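Local coordinates for protein beta-n-acetylhexosaminidase (Streptococcus pneumoniae, PDB 4AZI) that probably removes terminal beta-linked N-acetylglucosamine residues from glycans, as a family 20 glycoside hydrolase module of the exo-beta-D-N-acetylglucosaminidase StrH, at residues 98-103 against 109-114; 244-249 against 320-325. The protein carries 2 engineered substitutions. All coordinates share one frame; numbering follows the deposited sequence.

Interaction 1 (98-103 against 109-114)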
ATOM      1  N   THR A  98      -8.659  12.475   5.239  1.00 13.42           N
ATOM      2  CA  THR A  98      -9.954  12.170   5.869  1.00 13.61           C
ATOM      3  C   THR A  98     -11.051  12.099   4.792  1.00 14.08           C
ATOM      4  O   THR A  98     -11.836  11.146   4.763  1.00 14.28           O
ATOM      5  CB  THR A  98     -10.320  13.193   6.975  1.00 13.51           C
ATOM      6  OG1 THR A  98      -9.256  13.261   7.932  1.00 13.51           O
ATOM      7  CG2 THR A  98     -11.612  12.808   7.695  1.00 12.98           C
ATOM      8  N   GLU A  99     -11.072  13.091   3.903  1.00 14.26           N
ATOM      9  CA  GLU A  99     -12.027  13.141   2.791  1.00 14.56           C
ATOM     10  C   GLU A  99     -11.855  11.986   1.798  1.00 14.48           C
ATOM     11  O   GLU A  99     -12.845  11.456   1.297  1.00 14.32           O
ATOM     12  CB  GLU A  99     -11.946  14.486   2.055  1.00 15.45           C
ATOM     13  CG  GLU A  99     -12.788  14.550   0.780  1.00 16.71           C
ATOM     14  CD  GLU A  99     -12.987  15.962   0.236  1.00 17.39           C
ATOM     15  OE1 GLU A  99     -12.329  16.904   0.729  1.00 18.79           O
ATOM     16  OE2 GLU A  99     -13.811  16.130  -0.684  0.50 17.16           O
ATOM     17  N   LEU A 100     -10.609  11.608   1.504  1.00 14.24           N
ATOM     18  CA  LEU A 100     -10.349  10.487   0.588  1.00 14.13           C
ATOM     19  C   LEU A 100     -10.897   9.178   1.161  1.00 14.49           C
ATOM     20  O   LEU A 100     -11.543   8.399   0.456  1.00 14.57           O
ATOM     21  CB  LEU A 100      -8.850  10.364   0.266  1.00 13.40           C
ATOM     22  CG  LEU A 100      -8.394   9.255  -0.691  1.00 13.21           C
ATOM     23  CD1 LEU A 100      -8.882   9.496  -2.122  1.00 12.88           C
ATOM     24  CD2 LEU A 100      -6.876   9.150  -0.661  1.00 12.84           C
ATOM     25  N   ILE A 101     -10.639   8.953   2.445  1.00 14.77           N
ATOM     26  CA  ILE A 101     -11.139   7.778   3.153  1.00 14.95           C
ATOM     27  C   ILE A 101     -12.676   7.712   3.189  1.00 15.46           C
ATOM     28  O   ILE A 101     -13.255   6.680   2.866  1.00 14.77           O
ATOM     29  CB  ILE A 101     -10.530   7.690   4.567  1.00 14.84           C
ATOM     30  CG1 ILE A 101      -9.000   7.542   4.463  1.00 14.64           C
ATOM     31  CG2 ILE A 101     -11.151   6.532   5.350  1.00 14.64           C
ATOM     32  CD1 ILE A 101      -8.271   7.515   5.794  1.00 14.92           C
ATOM     33  N   GLU A 102     -13.332   8.809   3.566  1.00 16.73           N
ATOM     34  CA  GLU A 102     -14.796   8.881   3.522  1.00 17.58           C
ATOM     35  C   GLU A 102     -15.313   8.615   2.112  1.00 17.03           C
ATOM     36  O   GLU A 102     -16.252   7.833   1.928  1.00 16.35           O
ATOM     37  CB  GLU A 102     -15.310  10.258   3.962  1.00 19.71           C
ATOM     38  CG  GLU A 102     -14.649  10.849   5.191  1.00 22.42           C
ATOM     39  CD  GLU A 102     -15.604  11.083   6.343  1.00 24.38           C
ATOM     40  OE1 GLU A 102     -16.410  10.177   6.652  1.00 26.33           O
ATOM     41  OE2 GLU A 102     -15.535  12.179   6.948  1.00 25.33           O
ATOM     42  N   TYR A 103     -14.707   9.289   1.128  1.00 16.67           N
ATOM     43  CA  TYR A 103     -15.119   9.191  -0.284  1.00 16.43           C
ATOM     44  C   TYR A 103     -14.996   7.766  -0.803  1.00 16.29           C
ATOM     45  O   TYR A 103     -15.918   7.245  -1.447  1.00 15.65           O
ATOM     46  CB  TYR A 103     -14.277  10.134  -1.151  1.00 16.57           C
ATOM     47  CG  TYR A 103     -14.643  10.154  -2.621  1.00 16.49           C
ATOM     48  CD1 TYR A 103     -15.702  10.935  -3.083  1.00 16.70           C
ATOM     49  CD2 TYR A 103     -13.915   9.408  -3.556  1.00 16.40           C
ATOM     50  CE1 TYR A 103     -16.037  10.964  -4.432  1.00 16.80           C
ATOM     51  CE2 TYR A 103     -14.245   9.428  -4.906  1.00 16.29           C
ATOM     52  CZ  TYR A 103     -15.307  10.211  -5.339  1.00 16.78           C
ATOM     53  OH  TYR A 103     -15.649  10.248  -6.674  1.00 16.98           O
ATOM     54  N   ILE A 109     -14.753   1.112  -1.126  1.00 17.10           N
ATOM     55  CA  ILE A 109     -13.319   0.986  -1.367  1.00 15.63           C
ATOM     56  C   ILE A 109     -12.618   1.288  -0.041  1.00 15.07           C
ATOM     57  O   ILE A 109     -12.846   2.334   0.561  1.00 15.04           O
ATOM     58  CB  ILE A 109     -12.834   1.976  -2.466  1.00 15.38           C
ATOM     59  CG1 ILE A 109     -13.458   1.667  -3.841  1.00 15.36           C
ATOM     60  CG2 ILE A 109     -11.313   2.008  -2.566  1.00 15.19           C
ATOM     61  CD1 ILE A 109     -13.200   0.273  -4.391  1.00 15.14           C
ATOM     62  N   GLY A 110     -11.788   0.365   0.428  1.00 14.08           N
ATOM     63  CA  GLY A 110     -10.957   0.640   1.585  1.00 13.39           C
ATOM     64  C   GLY A 110      -9.714   1.428   1.210  1.00 12.95           C
ATOM     65  O   GLY A 110      -9.285   1.418   0.057  1.00 13.53           O
ATOM     66  N   LEU A 111      -9.146   2.139   2.174  1.00 12.53           N
ATOM     67  CA  LEU A 111      -7.810   2.695   2.006  1.00 12.04           C
ATOM     68  C   LEU A 111      -6.810   1.923   2.874  1.00 11.48           C
ATOM     69  O   LEU A 111      -7.078   1.625   4.039  1.00 11.71           O
ATOM     70  CB  LEU A 111      -7.765   4.190   2.348  1.00 12.22           C
ATOM     71  CG  LEU A 111      -6.401   4.831   2.054  1.00 12.48           C
ATOM     72  CD1 LEU A 111      -6.363   5.443   0.660  1.00 12.45           C
ATOM     73  CD2 LEU A 111      -6.036   5.863   3.105  1.00 12.88           C
ATOM     74  N   ILE A 112      -5.665   1.588   2.291  1.00 10.75           N
ATOM     75  CA  ILE A 112      -4.564   1.032   3.051  1.00 10.04           C
ATOM     76  C   ILE A 112      -3.357   1.964   2.997  1.00  9.57           C
ATOM     77  O   ILE A 112      -2.652   2.009   1.986  1.00  9.70           O
ATOM     78  CB  ILE A 112      -4.143  -0.375   2.564  1.00 10.16           C
ATOM     79  CG1 ILE A 112      -5.347  -1.309   2.398  1.00 10.23           C
ATOM     80  CG2 ILE A 112      -3.112  -0.972   3.517  1.00 10.07           C
ATOM     81  CD1 ILE A 112      -5.015  -2.618   1.690  1.00 10.37           C
ATOM     82  N   PRO A 113      -3.096   2.702   4.089  1.00  9.27           N
ATOM     83  CA  PRO A 113      -1.897   3.544   4.130  1.00  9.13           C
ATOM     84  C   PRO A 113      -0.599   2.769   4.361  1.00  9.08           C
ATOM     85  O   PRO A 113      -0.587   1.762   5.095  1.00  9.23           O
ATOM     86  CB  PRO A 113      -2.161   4.440   5.338  1.00  9.19           C
ATOM     87  CG  PRO A 113      -2.964   3.574   6.261  1.00  9.04           C
ATOM     88  CD  PRO A 113      -3.863   2.773   5.352  1.00  9.27           C
ATOM     89  N   ALA A 114       0.484   3.264   3.764  1.00  9.06           N
ATOM     90  CA  ALA A 114       1.843   2.822   4.076  1.00  8.94           C
ATOM     91  C   ALA A 114       2.712   4.008   4.508  1.00  9.06           C
ATOM     92  O   ALA A 114       2.681   5.078   3.869  1.00  9.07           O
ATOM     93  CB  ALA A 114       2.471   2.105   2.884  1.00  8.87           C
TER
HETATM   94  O   HOH W   1     -12.261   4.128   2.866  1.00 11.37           O
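Leu100 and Ile101 on helix 94-106 close over Leu111 of strand 110-117 in a small apolar helix-on-strand contact on the outside of the barrel wall. The side chain of Leu111 leaves the strand toward the helix, and its two methyls are shared out between the two helix residues. CD1 of Leu111 meets CD2 of Leu100 at 4.0 Å. CD2 of Leu111 lies against the Ile101 side chain, 3.7 Å from CG1 and 3.9 Å from CD1. Both helix side chains cross Leu111 at about a right angle. In Leu100, CG stands anti to the backbone N (chi1 -179°), and from there CD2 extends to the strand. Ile101 has CG1 anti to its carbonyl carbon (chi1 -62°) and is extended to CD1 (chi2 177°), and both CG1 and CD1 touch the CD2 methyl of Leu111.

No direct hydrogen bond joins the two segments. One water bridges them near the start of the strand: it donates to Ile101 O at 2.7 Å and to Ile109 O at 3.0 Å. Further out, Leu100 also packs on Leu24, Leu27 and Val31 of helix 24-37, and Ile101 on Phe170 of helix 153-170. Helix 94-106 thus lies between these two helices in the outer layer. It passes into strand 110-117 through a short turn, the alpha-to-beta step of the repeating beta-alpha units in a TIM barrel.

Interaction 2 (244-249 against 320-325)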
ATOM      1  N   ASP A 244       1.691 -12.440  13.215  1.00 11.87           N
ATOM      2  CA  ASP A 244       0.416 -11.797  12.824  1.00 11.66           C
ATOM      3  C   ASP A 244       0.485 -10.842  11.641  1.00 11.13           C
ATOM      4  O   ASP A 244      -0.546 -10.370  11.186  1.00 11.23           O
ATOM      5  CB  ASP A 244      -0.199 -11.029  13.999  1.00 12.24           C
ATOM      6  CG  ASP A 244      -0.578 -11.922  15.152  1.00 12.51           C
ATOM      7  OD1 ASP A 244      -0.943 -13.090  14.924  1.00 12.61           O
ATOM      8  OD2 ASP A 244      -0.516 -11.434  16.294  1.00 13.21           O
ATOM      9  N   VAL A 245       1.689 -10.538  11.167  1.00 10.50           N
ATOM     10  CA  VAL A 245       1.871  -9.587  10.059  1.00 10.13           C
ATOM     11  C   VAL A 245       1.325 -10.144   8.740  1.00 10.09           C
ATOM     12  O   VAL A 245       1.629 -11.270   8.383  1.00 10.11           O
ATOM     13  CB  VAL A 245       3.363  -9.190   9.903  1.00  9.95           C
ATOM     14  CG1 VAL A 245       3.575  -8.312   8.668  1.00  9.79           C
ATOM     15  CG2 VAL A 245       3.870  -8.493  11.174  1.00  9.46           C
ATOM     16  N   LEU A 246       0.513  -9.353   8.035  1.00  9.87           N
ATOM     17  CA  LEU A 246       0.120  -9.663   6.663  1.00  9.81           C
ATOM     18  C   LEU A 246       1.299  -9.345   5.744  1.00  9.52           C
ATOM     19  O   LEU A 246       1.778  -8.226   5.730  1.00  9.59           O
ATOM     20  CB  LEU A 246      -1.115  -8.859   6.257  1.00 10.00           C
ATOM     21  CG  LEU A 246      -1.606  -9.015   4.811  1.00 10.31           C
ATOM     22  CD1 LEU A 246      -2.122 -10.424   4.514  1.00  9.98           C
ATOM     23  CD2 LEU A 246      -2.667  -7.977   4.503  1.00 10.41           C
ATOM     24  N   ILE A 247       1.786 -10.332   4.996  1.00  9.48           N
ATOM     25  CA  ILE A 247       3.023 -10.144   4.234  1.00  9.13           C
ATOM     26  C   ILE A 247       2.711  -9.686   2.796  1.00  9.24           C
ATOM     27  O   ILE A 247       2.064 -10.397   2.016  1.00  9.19           O
ATOM     28  CB  ILE A 247       3.894 -11.422   4.219  1.00  9.21           C
ATOM     29  CG1 ILE A 247       4.199 -11.958   5.649  1.00  9.28           C
ATOM     30  CG2 ILE A 247       5.149 -11.229   3.393  1.00  9.00           C
ATOM     31  CD1 ILE A 247       5.244 -11.194   6.439  1.00  9.17           C
ATOM     32  N   SER A 248       3.165  -8.496   2.444  1.00  9.13           N
ATOM     33  CA  SER A 248       3.035  -8.050   1.065  1.00  9.30           C
ATOM     34  C   SER A 248       4.192  -8.668   0.278  1.00  9.48           C
ATOM     35  O   SER A 248       5.305  -8.150   0.303  1.00  9.39           O
ATOM     36  CB  SER A 248       3.016  -6.524   0.992  1.00  9.04           C
ATOM     37  OG  SER A 248       3.021  -6.079  -0.347  1.00  9.02           O
ATOM     38  N   TYR A 249       3.929  -9.800  -0.378  1.00  9.92           N
ATOM     39  CA  TYR A 249       4.985 -10.574  -1.048  1.00 10.51           C
ATOM     40  C   TYR A 249       5.138 -10.185  -2.506  1.00 10.90           C
ATOM     41  O   TYR A 249       4.232 -10.392  -3.314  1.00 10.95           O
ATOM     42  CB  TYR A 249       4.772 -12.103  -0.929  1.00 10.98           C
ATOM     43  CG  TYR A 249       6.072 -12.862  -1.130  1.00 11.12           C
ATOM     44  CD1 TYR A 249       6.611 -13.044  -2.412  1.00 11.23           C
ATOM     45  CD2 TYR A 249       6.788 -13.363  -0.041  1.00 11.06           C
ATOM     46  CE1 TYR A 249       7.817 -13.714  -2.600  1.00 11.07           C
ATOM     47  CE2 TYR A 249       7.996 -14.027  -0.223  1.00 11.06           C
ATOM     48  CZ  TYR A 249       8.508 -14.191  -1.508  1.00 11.11           C
ATOM     49  OH  TYR A 249       9.703 -14.856  -1.700  1.00 11.23           O
ATOM     50  N   PRO A 320      -2.232 -19.943   0.420  1.00 17.04           N
ATOM     51  CA  PRO A 320      -3.294 -19.002   0.783  1.00 16.79           C
ATOM     52  C   PRO A 320      -2.876 -17.542   0.675  1.00 16.51           C
ATOM     53  O   PRO A 320      -1.871 -17.115   1.250  1.00 17.20           O
ATOM     54  CB  PRO A 320      -3.615 -19.377   2.235  1.00 17.28           C
ATOM     55  CG  PRO A 320      -3.304 -20.836   2.295  1.00 17.21           C
ATOM     56  CD  PRO A 320      -2.077 -21.001   1.442  1.00 17.05           C
ATOM     57  N   THR A 321      -3.641 -16.798  -0.106  1.00 15.81           N
ATOM     58  CA  THR A 321      -3.471 -15.362  -0.213  1.00 15.01           C
ATOM     59  C   THR A 321      -4.795 -14.765   0.220  1.00 14.01           C
ATOM     60  O   THR A 321      -5.823 -15.444   0.151  1.00 14.83           O
ATOM     61  CB  THR A 321      -3.124 -14.937  -1.650  1.00 14.78           C
ATOM     62  OG1 THR A 321      -4.236 -15.198  -2.524  1.00 14.76           O
ATOM     63  CG2 THR A 321      -1.921 -15.702  -2.138  1.00 14.35           C
ATOM     64  N   VAL A 322      -4.769 -13.536   0.722  1.00 12.59           N
ATOM     65  CA  VAL A 322      -6.019 -12.826   1.047  1.00 11.72           C
ATOM     66  C   VAL A 322      -6.505 -12.026  -0.171  1.00 11.37           C
ATOM     67  O   VAL A 322      -7.603 -11.462  -0.164  1.00 11.18           O
ATOM     68  CB  VAL A 322      -5.876 -11.905   2.285  1.00 11.41           C
ATOM     69  CG1 VAL A 322      -5.448 -12.699   3.513  1.00 11.22           C
ATOM     70  CG2 VAL A 322      -4.913 -10.748   2.008  1.00 10.81           C
ATOM     71  N   GLY A 323      -5.674 -11.994  -1.213  1.00 10.93           N
ATOM     72  CA  GLY A 323      -5.951 -11.234  -2.427  1.00 10.49           C
ATOM     73  C   GLY A 323      -4.673 -10.780  -3.111  1.00 10.34           C
ATOM     74  O   GLY A 323      -3.595 -11.278  -2.807  1.00 10.07           O
ATOM     75  N   SER A 324      -4.797  -9.806  -4.010  1.00 10.12           N
ATOM     76  CA  SER A 324      -3.685  -9.379  -4.840  1.00 10.24           C
ATOM     77  C   SER A 324      -3.634  -7.871  -5.013  1.00 10.29           C
ATOM     78  O   SER A 324      -4.666  -7.187  -4.962  1.00 10.36           O
ATOM     79  CB  SER A 324      -3.759 -10.051  -6.217  1.00 10.32           C
ATOM     80  OG  SER A 324      -3.446 -11.425  -6.130  1.00 10.17           O
ATOM     81  N   MET A 325      -2.423  -7.369  -5.231  1.00 10.28           N
ATOM     82  CA  MET A 325      -2.180  -5.944  -5.369  1.00 10.29           C
ATOM     83  C   MET A 325      -1.317  -5.639  -6.599  1.00 10.21           C
ATOM     84  O   MET A 325      -0.260  -6.229  -6.782  1.00  9.99           O
ATOM     85  CB  MET A 325      -1.510  -5.417  -4.098  1.00 10.29           C
ATOM     86  CG  MET A 325      -1.162  -3.936  -4.123  1.00 10.25           C
ATOM     87  SD  MET A 325      -1.092  -3.231  -2.462  1.00 10.46           S
ATOM     88  CE  MET A 325       0.449  -3.900  -1.851  1.00 10.05           C
TER
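Leu246 and Val322 meet methyl to methyl, tip to tip, with Leu246 CD1 3.8 Å from Val322 CG2. Leu246 CD1 is also 4.2 Å from Val322 CG1, so it faces both branches of the valine. Leu246 has CG anti to its backbone N (chi1 177°), which carries CD1 across to the other segment. A second touch lies further along both strands, toward their C-terminal ends. Met325 CE comes to 3.7 Å from Ser248 OG, a van der Waals contact on a polar atom. The methionine chain runs extended and then bends at chi3 (74°), bringing its methyl round to the serine.

Strands 246-249 and 321-329 are the sixth and eighth of the TIM barrel, with strand 271-282 between them. The two therefore share no backbone pairing, and side chains make the contact. Ser248 and Met325 meet inside the barrel. Leu246 and Val322 meet near its N-terminal end, where the chain turns a corner at Val322. Ser248 OG is hydrogen-bonded to Thr275 OG1 on the intervening strand, and Met325 also packs on Leu273 and Thr275 there. Beyond the eighth strand, Met325 touches Val12 and Ser14 of the first strand, and Val322 touches Asn10. On the other flank, Leu246 rests on Met225 and Ser248 on Phe227, a residue of the inhibitor pocket.

In the fold
Both contacts belong to the same eight-stranded parallel barrel, within the family 20 catalytic domain. They come in series along the chain: interaction 1 is complete before interaction 2 begins. The first is local, joining a helix to the strand that follows it. The second joins two strands 71 residues apart in sequence. Their centres lie 19 Å apart and their nearest atoms about 6 Å, without touching. Interaction 1 holds an outer helix to the third strand, whereas interaction 2 links the sixth and eighth strands past the seventh, running from the N-terminal end of the barrel into its interior. The side chain of Ser248 is about 7 Å from the bound inhibitor, so the Ser248-Met325 end lies near the pocket.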